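Afp2 (Serratia entomophila, PDB 6RBN) serves as a sheath subunit of the anti-feeding prophage, a phage-tail-like contractile injection system, and probably takes part in the contraction that drives its inner tube. Local coordinates at residues N89-V94 against Y113-T118; R125-F130 against P251-F256; L71-M76 against G163-G168; S174-A179 against Q197-V202; G298-N303 against D307-Q312. One frame throughout, in Å; residues are numbered along the deposited sequence.

How the contacts relate
Contacts 1 to 4 gather around the mixed sheet. Contact 1 joins two helices; helix 112-122 leads into strand 127-129 of contact 2, and the two touch through Phe116 and Phe130. Contacts 3 and 4, centres about 9 Å apart, share an apolar patch where Leu73 meets helix 173-187, which reaches contact 2 through Ser174. Along the chain contact 1 falls within the span of contact 3 and contact 4 within that of contact 2, while the segments of 2 and 3 alternate, so interleaved long-range contacts tie the sheet region together. Contact 5 comes last, in the region matching the sheath C-terminal family, its centre about 39 Å from that of contact 3 but its nearest atoms about 4 Å from contact 2, without touching.

Contact 1. Residues N89-V94 against Y113-T118; sequences NIADAV and YTAFTT
Ile90 and Ala115 form the centre of this contact between helices 90-97 and 112-122. Followed outward, the Ile90 side chain approaches its partner step by step. Its CB points toward the other helix but is still 5.2 Å from Ala115 CB. With chi1 at 72°, CG1 sits between the backbone N and the carbonyl carbon, and this brings CG1 to 3.7 Å from Ala115 CB. The terminal CD1 lies equally close to that methyl; it also comes within 3.9 Å of Ala115 O and 4.3 Å of Phe116 N, so it rests against the backbone as well as the side chain. One residue on, Ala91 CB meets the same Ala115 methyl at 4.2 Å. With only methyls between them, Ala91 and Ala115 bring their CA atoms to 5.5 Å; the short axes are 9.2 Å apart at closest and cross at -32°. On the sheet side, Ile90 also packs on Leu31 and Ala33 of strand 30-34 and on Val85 of strand 82-86. Between the two segments the side-chain chemistry is wholly apolar, which implies that the pair meets by shape fit of methyl groups, without polar bonds between the segments.

Contact 2. Residues R125-F130 against P251-F256; sequences RIFGLF and PVRRLF
Phe127 lies against the aliphatic stem of Arg254 in the closely packed half of the contact, where Phe127, Arg253 and Arg254 are all buried. Arg254 CG stands over one face of the ring, offset toward its rim, with Phe127 CG 4.2 Å away. Arg253 CG adds a second, oblique approach, 4.4 Å from Phe127 CD1. The first torsion places Phe127 CG anti to the backbone N (chi1 -171°), and the ring reaches from its strand toward helix 250-267. Both arginines thus offer carbon to the ring while their charged ends go elsewhere; the Arg254 guanidinium is taken up by Asp185 and by Thr27 O.

The other half is polar, and Arg125, though not Arg253, is partly exposed. Arg125, from the loop before the strand, bends at chi2 and chi3; the two side chains cross at about a right angle, and their guanidinium planes are 63° apart. Arg125 NH1 arrives near the plane of the Arg253 group, at its edge, 3.3 Å from Arg253 NH2. Two donors cannot bond to each other; they converge on a shared anion, Glu14 of an Afp3 chain, which forms a salt bridge with each, and Glu260 gives Arg125 another. The apolar half is therefore internal packing, whereas the charged half belongs to a subunit interface.

Strand 127-129 lies between 102-105 and 156-157, its neighbours on both sides parallel to it. Ile126 points away from Arg253 and Arg254 and packs on helix 112-122, so the strand is flanked by helices from two directions, as in a layered alpha/beta fold.

Contact 3. Residues L71-M76 against G163-G168; sequences LSLWFM and GTLASG
A small, mostly apolar contact, made by Leu165 against Leu73 and Ser72, joins a loop to a helix near the periphery of the chain. The loop lies between strand 156-157 and helix 173-187, and the helix is 66-75. The evidence for a light touch is direct: the nearest CA atoms, those of Leu73 and Leu165, are 8.7 Å apart, and only 95 Å² is buried. Leu165 bridges the gap by extending its side chain, CG anti to the backbone N (chi1 -173°), and its two methyls then take separate partners. CD1 meets Leu73 CD2 at 4.3 Å, while CD2 comes to 4.2 Å from Ser72 OG. That hydroxyl is not left to face a methyl alone, because it hydrogen-bonds to Tyr68 O one turn back in its own helix. Leu73 sends its other methyl elsewhere: CD1 lies 3.7 Å from Ala179 CB on helix 173-187. Leu165 in turn packs on Val171, in the loop just before that helix. Directly after the contact the loop reverses, with Gly168 N hydrogen-bonded to Leu165 O and Gly168 at a positive phi of 95°. Leu165 is thus the first residue of a type I beta turn, whose other residues are exposed.

Contact 4. Residues S174-A179 against Q197-V202; sequences SAIAAA and QAVNGV
The non-helical segment 197-202 runs past one flank of helix 173-187, coming nearest where the CA atoms of Ala179 and Val199 are 6.8 Å apart. Val199 carries the contact by dividing its branches between two helix residues. Its CG1, placed between the backbone N and the carbonyl carbon by a chi1 of 63°, lies 3.8 Å from Ile176 CG2. Its CG2, anti to the backbone N, lies 4.0 Å from Ala179 CB. As Ile176 and Ala179 are three residues apart, they present neighbouring positions on one flank of the helix, and the valine straddles both.

Ile176 is forked in the same manner. While CG2 serves Val199, the longer branch runs out nearly straight (chi2 169°) and delivers CD1 to Val202 CG2 at 4.1 Å. The Ile176 side chain crosses that of Val199 at about a right angle and that of Val202 more obliquely. A positive phi at Gly201 accompanies the change of direction between the two valines, both of which point toward the helix. All four residues are buried, and every contact among them is between methyl groups.

Leu73 of helix 66-75 packs on Val199, and His77 just beyond that helix touches both Val199 and Ala179. Elsewhere on helix 173-187, Ser174 and Ala178 rest on Val104 of strand 102-105, so the helix is held between the central sheet and the loop 197-202.

Contact 5. Residues G298-N303 against D307-Q312; sequences GALAGN and DAWFVQ
Leu300 packs against Ala308 and Trp309 where a short, weakly bonded helical turn, 305-308, passes into strand 309-312, which pairs antiparallel with 328-335 in the region matching the sheath C-terminal family. In the first shell, Leu300 CB meets Ala308 CB at 4.2 Å. Farther out, an extended chi2 of 179° carries Leu300 CD1 to 4.1 Å from Trp309 CE3; the leucine and tryptophan side chains cross at about a right angle, with the methyl set obliquely to the indole. The same methyl is 4.2 Å from Ala308 O. Beside this apolar core the chain folds close upon itself: the CA atoms of Gly302 and Ala308 are 4.7 Å apart, and Gly302 CA lies 4.4 Å from Asp307 CB. Leu300 and Ala308 contribute the largest shares of the 218 Å² buried here.

Helix 277-295 and Leu335 of strand 328-335 supply the second shell. Leu335 packs on both Leu300 and Trp309, Trp295 touches both Leu300 and Ala308, and Trp309 NE1 is held by Asp288 OD1, which helps set the orientation of the indole that Leu300 meets. On the strand side, Ala301 and Ala308 both make backbone hydrogen bonds with Ala336, tying the two segments to one residue, while Phe310 packs on Met449 of an Afp3 chain. The loop is also held by Trp295 NE1, which donates to Gly302 O, the same oxygen that lies 4.3 Å from Ala308 CB.

Contact 1. Residues N89-V94 against Y113-T118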
# COMPACT_ATOMS: atom_id res chain seq x y z
N ASN C 89 63.45 23.80 69.40
CA ASN C 89 62.45 22.97 68.75
C ASN C 89 61.57 23.73 67.77
O ASN C 89 60.54 23.20 67.35
CB ASN C 89 61.57 22.29 69.80
CG ASN C 89 62.31 21.27 70.62
OD1 ASN C 89 63.11 20.50 70.09
ND2 ASN C 89 62.07 21.26 71.92
N ILE C 90 61.94 24.96 67.40
CA ILE C 90 61.03 25.74 66.56
C ILE C 90 61.11 25.29 65.11
O ILE C 90 60.17 25.50 64.35
CB ILE C 90 61.30 27.25 66.71
CG1 ILE C 90 62.60 27.72 66.06
CG2 ILE C 90 61.35 27.64 68.16
CD1 ILE C 90 62.40 28.44 64.72
N ALA C 91 62.22 24.65 64.71
CA ALA C 91 62.30 24.09 63.37
C ALA C 91 61.45 22.84 63.23
O ALA C 91 61.05 22.51 62.11
CB ALA C 91 63.76 23.77 63.02
N ASP C 92 61.17 22.16 64.33
CA ASP C 92 60.31 20.98 64.27
C ASP C 92 58.84 21.35 64.32
O ASP C 92 58.02 20.74 63.63
CB ASP C 92 60.64 20.04 65.43
CG ASP C 92 62.02 19.43 65.30
OD1 ASP C 92 62.49 19.26 64.16
OD2 ASP C 92 62.63 19.13 66.35
N ALA C 93 58.49 22.37 65.11
CA ALA C 93 57.08 22.71 65.32
C ALA C 93 56.47 23.33 64.08
O ALA C 93 55.26 23.19 63.84
CB ALA C 93 56.95 23.65 66.51
N VAL C 94 57.27 24.04 63.28
CA VAL C 94 56.77 24.57 62.02
C VAL C 94 56.50 23.44 61.04
O VAL C 94 55.49 23.44 60.32
CB VAL C 94 57.77 25.60 61.45
CG1 VAL C 94 57.36 26.07 60.08
CG2 VAL C 94 57.86 26.79 62.38
N TYR C 113 67.52 32.32 65.10
CA TYR C 113 68.02 32.78 63.81
C TYR C 113 68.52 31.62 62.96
O TYR C 113 68.24 31.55 61.76
CB TYR C 113 69.16 33.79 64.00
CG TYR C 113 68.83 35.08 64.72
CD1 TYR C 113 67.52 35.51 64.91
CD2 TYR C 113 69.85 35.89 65.21
CE1 TYR C 113 67.25 36.68 65.58
CE2 TYR C 113 69.58 37.06 65.88
CZ TYR C 113 68.28 37.45 66.06
OH TYR C 113 67.99 38.62 66.72
N THR C 114 69.26 30.70 63.57
CA THR C 114 69.78 29.56 62.83
C THR C 114 68.72 28.50 62.55
O THR C 114 68.93 27.65 61.68
CB THR C 114 70.97 28.93 63.56
OG1 THR C 114 71.53 27.88 62.76
CG2 THR C 114 70.54 28.36 64.90
N ALA C 115 67.60 28.54 63.26
CA ALA C 115 66.47 27.68 62.96
C ALA C 115 65.42 28.37 62.11
O ALA C 115 64.55 27.69 61.56
CB ALA C 115 65.83 27.17 64.26
N PHE C 116 65.46 29.70 62.03
CA PHE C 116 64.67 30.42 61.04
C PHE C 116 65.13 30.08 59.63
O PHE C 116 64.31 29.76 58.76
CB PHE C 116 64.76 31.92 61.29
CG PHE C 116 64.05 32.75 60.29
CD1 PHE C 116 62.67 32.85 60.31
CD2 PHE C 116 64.76 33.44 59.32
CE1 PHE C 116 62.02 33.62 59.38
CE2 PHE C 116 64.10 34.21 58.40
CZ PHE C 116 62.74 34.30 58.43
N THR C 117 66.44 30.14 59.38
CA THR C 117 66.98 29.88 58.05
C THR C 117 66.90 28.41 57.66
O THR C 117 67.11 28.10 56.48
CB THR C 117 68.42 30.36 57.98
OG1 THR C 117 68.91 30.20 56.64
CG2 THR C 117 69.30 29.58 58.93
N THR C 118 66.61 27.51 58.60
CA THR C 118 66.37 26.11 58.25
C THR C 118 65.02 25.95 57.57
O THR C 118 64.92 25.38 56.48
CB THR C 118 66.47 25.24 59.49
OG1 THR C 118 67.78 25.34 60.05
CG2 THR C 118 66.18 23.79 59.15

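Contact 2. Residues R125-F130 against P251-F256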
# COMPACT_ATOMS: atom_id res chain seq x y z
N ARG C 125 56.84 28.82 54.23
CA ARG C 125 55.94 29.97 53.99
C ARG C 125 55.66 30.77 55.25
O ARG C 125 54.52 31.18 55.51
CB ARG C 125 54.62 29.53 53.35
CG ARG C 125 54.73 28.72 52.08
CD ARG C 125 55.33 29.50 50.94
NE ARG C 125 56.76 29.28 50.79
CZ ARG C 125 57.54 30.00 49.99
NH1 ARG C 125 57.01 30.99 49.29
NH2 ARG C 125 58.83 29.74 49.89
N ILE C 126 56.68 30.98 56.07
CA ILE C 126 56.53 31.68 57.32
C ILE C 126 57.15 33.07 57.20
O ILE C 126 57.81 33.40 56.23
CB ILE C 126 57.12 30.86 58.50
CG1 ILE C 126 58.47 30.23 58.12
CG2 ILE C 126 56.15 29.80 58.94
CD1 ILE C 126 59.69 31.06 58.39
N PHE C 127 56.92 33.90 58.21
CA PHE C 127 57.50 35.24 58.27
C PHE C 127 58.01 35.47 59.69
O PHE C 127 57.25 35.33 60.65
CB PHE C 127 56.48 36.31 57.89
CG PHE C 127 57.07 37.68 57.74
CD1 PHE C 127 57.76 38.02 56.59
CD2 PHE C 127 56.94 38.62 58.74
CE1 PHE C 127 58.31 39.27 56.44
CE2 PHE C 127 57.49 39.88 58.59
CZ PHE C 127 58.17 40.20 57.44
N GLY C 128 59.28 35.82 59.81
CA GLY C 128 59.90 35.98 61.11
C GLY C 128 59.86 37.41 61.61
O GLY C 128 59.94 38.36 60.85
N LEU C 129 59.73 37.54 62.93
CA LEU C 129 59.68 38.84 63.60
C LEU C 129 60.78 38.84 64.66
O LEU C 129 60.62 38.24 65.72
CB LEU C 129 58.31 39.08 64.21
CG LEU C 129 57.14 39.12 63.23
CD1 LEU C 129 55.83 39.24 63.98
CD2 LEU C 129 57.30 40.26 62.25
N PHE C 130 61.90 39.50 64.36
CA PHE C 130 63.09 39.42 65.19
C PHE C 130 63.09 40.59 66.18
O PHE C 130 62.05 41.21 66.42
CB PHE C 130 64.32 39.36 64.29
CG PHE C 130 64.28 38.22 63.32
CD1 PHE C 130 64.34 36.92 63.77
CD2 PHE C 130 64.19 38.45 61.96
CE1 PHE C 130 64.29 35.87 62.89
CE2 PHE C 130 64.15 37.41 61.07
CZ PHE C 130 64.20 36.11 61.54
N PRO C 251 54.16 44.08 53.48
CA PRO C 251 52.93 43.76 52.74
C PRO C 251 53.06 42.80 51.57
O PRO C 251 52.37 41.78 51.54
CB PRO C 251 52.47 45.12 52.22
CG PRO C 251 52.92 46.02 53.19
CD PRO C 251 54.19 45.54 53.75
N VAL C 252 53.94 43.08 50.60
CA VAL C 252 53.98 42.25 49.40
C VAL C 252 54.69 40.93 49.62
O VAL C 252 54.63 40.06 48.74
CB VAL C 252 54.63 42.97 48.20
CG1 VAL C 252 54.00 44.32 47.99
CG2 VAL C 252 56.12 43.06 48.35
N ARG C 253 55.36 40.73 50.76
CA ARG C 253 55.84 39.39 51.06
C ARG C 253 54.76 38.56 51.72
O ARG C 253 54.50 37.42 51.30
CB ARG C 253 57.07 39.43 51.97
CG ARG C 253 57.61 38.03 52.16
CD ARG C 253 58.25 37.60 50.86
NE ARG C 253 58.33 36.17 50.68
CZ ARG C 253 57.40 35.49 50.02
NH1 ARG C 253 56.37 36.13 49.50
NH2 ARG C 253 57.49 34.18 49.86
N ARG C 254 54.10 39.11 52.75
CA ARG C 254 52.99 38.42 53.40
C ARG C 254 51.78 38.26 52.51
O ARG C 254 50.92 37.42 52.80
CB ARG C 254 52.58 39.16 54.67
CG ARG C 254 53.49 38.95 55.85
CD ARG C 254 52.98 39.72 57.04
NE ARG C 254 51.60 39.39 57.36
CZ ARG C 254 51.21 38.33 58.08
NH1 ARG C 254 52.11 37.47 58.54
NH2 ARG C 254 49.93 38.13 58.31
N LEU C 255 51.65 39.06 51.46
CA LEU C 255 50.58 38.84 50.50
C LEU C 255 50.79 37.55 49.73
O LEU C 255 49.85 36.77 49.57
CB LEU C 255 50.45 40.04 49.55
CG LEU C 255 49.27 40.21 48.58
CD1 LEU C 255 49.48 39.56 47.23
CD2 LEU C 255 48.01 39.66 49.21
N PHE C 256 52.02 37.29 49.27
CA PHE C 256 52.22 36.08 48.49
C PHE C 256 52.21 34.84 49.38
O PHE C 256 51.78 33.78 48.93
CB PHE C 256 53.52 36.07 47.68
CG PHE C 256 53.53 36.97 46.46
CD1 PHE C 256 52.64 38.01 46.29
CD2 PHE C 256 54.35 36.65 45.40
CE1 PHE C 256 52.67 38.80 45.16
CE2 PHE C 256 54.38 37.41 44.26
CZ PHE C 256 53.53 38.48 44.14

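Contact 3. Residues L71-M76 against G163-G168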
# COMPACT_ATOMS: atom_id res chain seq x y z
N LEU C 71 52.81 37.28 75.25
CA LEU C 71 51.49 36.68 75.12
C LEU C 71 50.40 37.54 75.73
O LEU C 71 49.28 37.57 75.21
CB LEU C 71 51.49 35.30 75.75
CG LEU C 71 52.25 34.33 74.86
CD1 LEU C 71 52.54 33.07 75.57
CD2 LEU C 71 51.36 34.04 73.70
N SER C 72 50.69 38.24 76.83
CA SER C 72 49.70 39.14 77.41
C SER C 72 49.41 40.32 76.50
O SER C 72 48.30 40.84 76.49
CB SER C 72 50.17 39.62 78.78
OG SER C 72 51.33 40.43 78.65
N LEU C 73 50.40 40.74 75.71
CA LEU C 73 50.20 41.77 74.71
C LEU C 73 49.59 41.19 73.44
O LEU C 73 48.98 41.94 72.66
CB LEU C 73 51.55 42.45 74.43
CG LEU C 73 51.75 43.82 73.78
CD1 LEU C 73 51.71 43.78 72.27
CD2 LEU C 73 50.72 44.80 74.32
N TRP C 74 49.71 39.88 73.23
CA TRP C 74 49.07 39.22 72.10
C TRP C 74 47.56 39.12 72.29
O TRP C 74 46.79 39.51 71.41
CB TRP C 74 49.66 37.82 71.90
CG TRP C 74 48.92 37.01 70.87
CD1 TRP C 74 48.02 36.01 71.11
CD2 TRP C 74 49.02 37.12 69.45
NE1 TRP C 74 47.56 35.50 69.93
CE2 TRP C 74 48.15 36.16 68.90
CE3 TRP C 74 49.76 37.94 68.60
CZ2 TRP C 74 48.00 36.01 67.53
CZ3 TRP C 74 49.62 37.77 67.24
CH2 TRP C 74 48.74 36.82 66.72
N PHE C 75 47.13 38.59 73.43
CA PHE C 75 45.72 38.28 73.62
C PHE C 75 44.86 39.50 73.90
O PHE C 75 43.64 39.42 73.77
CB PHE C 75 45.52 37.27 74.74
CG PHE C 75 45.98 35.88 74.40
CD1 PHE C 75 45.27 35.11 73.51
CD2 PHE C 75 47.09 35.34 75.01
CE1 PHE C 75 45.68 33.84 73.20
CE2 PHE C 75 47.51 34.06 74.71
CZ PHE C 75 46.80 33.31 73.80
N MET C 76 45.46 40.63 74.26
CA MET C 76 44.67 41.83 74.52
C MET C 76 44.40 42.64 73.26
O MET C 76 43.83 43.73 73.36
CB MET C 76 45.36 42.71 75.56
CG MET C 76 46.66 43.32 75.13
SD MET C 76 47.39 44.33 76.43
CE MET C 76 46.27 45.73 76.43
N GLY C 163 59.64 47.50 74.47
CA GLY C 163 58.50 48.07 75.15
C GLY C 163 58.68 48.15 76.66
O GLY C 163 59.55 47.51 77.25
N THR C 164 57.85 48.97 77.29
CA THR C 164 57.87 49.18 78.73
C THR C 164 56.45 49.17 79.31
O THR C 164 56.00 50.17 79.88
CB THR C 164 58.66 50.44 79.10
OG1 THR C 164 58.54 50.71 80.50
CG2 THR C 164 58.31 51.66 78.26
N LEU C 165 55.76 48.03 79.10
CA LEU C 165 54.35 47.77 79.43
C LEU C 165 53.93 48.30 80.80
O LEU C 165 54.72 48.33 81.74
CB LEU C 165 54.13 46.25 79.41
CG LEU C 165 52.77 45.58 79.56
CD1 LEU C 165 51.90 45.86 78.36
CD2 LEU C 165 52.94 44.09 79.77
N ALA C 166 52.66 48.72 80.88
CA ALA C 166 52.15 49.57 81.96
C ALA C 166 52.23 48.94 83.35
O ALA C 166 52.10 49.66 84.34
CB ALA C 166 50.70 49.97 81.67
N SER C 167 52.45 47.63 83.45
CA SER C 167 52.76 47.00 84.72
C SER C 167 54.24 47.06 85.07
O SER C 167 54.67 46.43 86.04
CB SER C 167 52.29 45.55 84.72
OG SER C 167 53.04 44.77 83.81
N GLY C 168 55.04 47.80 84.29
CA GLY C 168 56.45 47.95 84.53
C GLY C 168 57.33 47.00 83.75
O GLY C 168 58.53 47.27 83.60

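Contact 4. Residues S174-A179 against Q197-V202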
# COMPACT_ATOMS: atom_id res chain seq x y z
N SER C 174 59.20 42.30 69.07
CA SER C 174 58.55 41.41 68.12
C SER C 174 57.07 41.26 68.42
O SER C 174 56.26 41.14 67.50
CB SER C 174 59.21 40.04 68.16
OG SER C 174 60.58 40.13 67.85
N ALA C 175 56.71 41.26 69.71
CA ALA C 175 55.32 41.12 70.10
C ALA C 175 54.52 42.39 69.85
O ALA C 175 53.30 42.33 69.67
CB ALA C 175 55.23 40.74 71.57
N ILE C 176 55.19 43.54 69.85
CA ILE C 176 54.53 44.78 69.47
C ILE C 176 54.22 44.76 67.98
O ILE C 176 53.14 45.19 67.54
CB ILE C 176 55.42 45.98 69.85
CG1 ILE C 176 55.65 46.00 71.36
CG2 ILE C 176 54.80 47.29 69.42
CD1 ILE C 176 56.72 46.97 71.79
N ALA C 177 55.13 44.21 67.18
CA ALA C 177 54.87 44.05 65.75
C ALA C 177 53.86 42.96 65.48
O ALA C 177 53.08 43.07 64.53
CB ALA C 177 56.17 43.76 65.02
N ALA C 178 53.84 41.90 66.29
CA ALA C 178 52.91 40.80 66.07
C ALA C 178 51.48 41.16 66.44
O ALA C 178 50.55 40.55 65.91
CB ALA C 178 53.35 39.57 66.86
N ALA C 179 51.29 42.14 67.32
CA ALA C 179 49.95 42.58 67.68
C ALA C 179 49.39 43.63 66.72
O ALA C 179 48.17 43.79 66.66
CB ALA C 179 49.94 43.15 69.10
N GLN C 197 48.80 51.03 62.45
CA GLN C 197 47.89 50.47 63.43
C GLN C 197 48.41 50.75 64.83
O GLN C 197 49.58 50.53 65.12
CB GLN C 197 47.73 48.97 63.21
CG GLN C 197 46.72 48.34 64.11
CD GLN C 197 45.32 48.82 63.82
OE1 GLN C 197 44.93 48.96 62.66
NE2 GLN C 197 44.55 49.08 64.87
N ALA C 198 47.53 51.25 65.69
CA ALA C 198 47.91 51.66 67.04
C ALA C 198 47.77 50.47 67.98
O ALA C 198 46.66 49.97 68.20
CB ALA C 198 47.05 52.82 67.51
N VAL C 199 48.88 50.01 68.53
CA VAL C 199 48.88 48.99 69.56
C VAL C 199 48.72 49.70 70.91
O VAL C 199 49.24 50.80 71.13
CB VAL C 199 50.15 48.11 69.47
CG1 VAL C 199 51.42 48.89 69.71
CG2 VAL C 199 50.09 46.94 70.42
N ASN C 200 47.93 49.11 71.80
CA ASN C 200 47.51 49.76 73.03
C ASN C 200 48.13 49.08 74.24
O ASN C 200 48.48 47.90 74.21
CB ASN C 200 45.99 49.74 73.17
CG ASN C 200 45.30 50.67 72.19
OD1 ASN C 200 45.75 51.79 71.98
ND2 ASN C 200 44.22 50.20 71.59
N GLY C 201 48.27 49.85 75.31
CA GLY C 201 48.77 49.34 76.57
C GLY C 201 50.28 49.25 76.68
O GLY C 201 50.78 48.89 77.75
N VAL C 202 51.01 49.60 75.63
CA VAL C 202 52.46 49.52 75.64
C VAL C 202 53.01 50.85 75.13
O VAL C 202 52.35 51.55 74.36
CB VAL C 202 52.96 48.31 74.80
CG1 VAL C 202 52.71 48.51 73.31
CG2 VAL C 202 54.42 47.97 75.08

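Contact 5. Residues G298-N303 against D307-Q312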
# COMPACT_ATOMS: atom_id res chain seq x y z
N GLY C 298 40.43 44.16 46.35
CA GLY C 298 41.46 45.18 46.40
C GLY C 298 42.87 44.70 46.62
O GLY C 298 43.77 45.54 46.77
N ALA C 299 43.11 43.39 46.65
CA ALA C 299 44.44 42.90 47.00
C ALA C 299 45.42 42.96 45.84
O ALA C 299 46.62 43.13 46.06
CB ALA C 299 44.35 41.46 47.51
N LEU C 300 44.95 42.83 44.60
CA LEU C 300 45.84 42.79 43.46
C LEU C 300 45.84 44.12 42.72
O LEU C 300 44.89 44.90 42.79
CB LEU C 300 45.43 41.66 42.51
CG LEU C 300 45.49 40.26 43.14
CD1 LEU C 300 45.04 39.20 42.16
CD2 LEU C 300 46.87 39.97 43.67
N ALA C 301 46.93 44.37 42.00
CA ALA C 301 47.19 45.67 41.38
C ALA C 301 46.93 45.57 39.88
O ALA C 301 47.81 45.19 39.10
CB ALA C 301 48.61 46.13 41.65
N GLY C 302 45.72 45.93 39.47
CA GLY C 302 45.40 46.07 38.07
C GLY C 302 43.91 46.27 37.87
O GLY C 302 43.11 45.56 38.48
N ASN C 303 43.53 47.23 37.04
CA ASN C 303 42.10 47.49 36.82
C ASN C 303 41.56 46.75 35.61
O ASN C 303 40.83 47.30 34.79
CB ASN C 303 41.87 48.99 36.71
CG ASN C 303 42.76 49.66 35.69
OD1 ASN C 303 43.53 49.01 34.98
ND2 ASN C 303 42.66 50.98 35.60
N ASP C 307 45.74 42.32 33.68
CA ASP C 307 46.90 42.93 34.30
C ASP C 307 47.06 42.55 35.76
O ASP C 307 48.06 42.95 36.38
CB ASP C 307 46.83 44.46 34.20
CG ASP C 307 47.00 44.97 32.78
OD1 ASP C 307 47.69 44.30 31.98
OD2 ASP C 307 46.46 46.04 32.47
N ALA C 308 46.12 41.81 36.33
CA ALA C 308 46.15 41.46 37.75
C ALA C 308 46.74 40.08 38.01
O ALA C 308 47.57 39.94 38.91
CB ALA C 308 44.74 41.55 38.33
N TRP C 309 46.33 39.07 37.26
CA TRP C 309 46.92 37.75 37.40
C TRP C 309 46.87 37.01 36.07
O TRP C 309 46.11 37.36 35.18
CB TRP C 309 46.22 36.91 38.49
CG TRP C 309 44.88 36.37 38.09
CD1 TRP C 309 44.62 35.14 37.58
CD2 TRP C 309 43.62 37.05 38.15
NE1 TRP C 309 43.28 35.00 37.33
CE2 TRP C 309 42.65 36.16 37.67
CE3 TRP C 309 43.22 38.32 38.57
CZ2 TRP C 309 41.30 36.50 37.59
CZ3 TRP C 309 41.89 38.65 38.49
CH2 TRP C 309 40.95 37.75 38.01
N PHE C 310 47.70 35.98 35.96
CA PHE C 310 47.56 34.98 34.90
C PHE C 310 47.84 33.61 35.49
O PHE C 310 48.67 33.45 36.38
CB PHE C 310 48.48 35.26 33.69
CG PHE C 310 49.95 35.11 33.97
CD1 PHE C 310 50.69 36.19 34.43
CD2 PHE C 310 50.62 33.92 33.72
CE1 PHE C 310 52.04 36.07 34.67
CE2 PHE C 310 51.96 33.79 33.97
CZ PHE C 310 52.67 34.87 34.44
N VAL C 311 47.12 32.61 34.98
CA VAL C 311 47.32 31.21 35.33
C VAL C 311 47.40 30.43 34.03
O VAL C 311 46.55 30.61 33.15
CB VAL C 311 46.18 30.67 36.21
CG1 VAL C 311 46.38 29.19 36.49
CG2 VAL C 311 46.08 31.43 37.51
N GLN C 312 48.41 29.58 33.89
CA GLN C 312 48.53 28.78 32.68
C GLN C 312 49.15 27.42 32.97
O GLN C 312 50.04 27.29 33.80
CB GLN C 312 49.32 29.53 31.61
CG GLN C 312 50.71 29.95 32.00
CD GLN C 312 51.34 30.83 30.96
OE1 GLN C 312 50.77 31.05 29.89
NE2 GLN C 312 52.51 31.37 31.26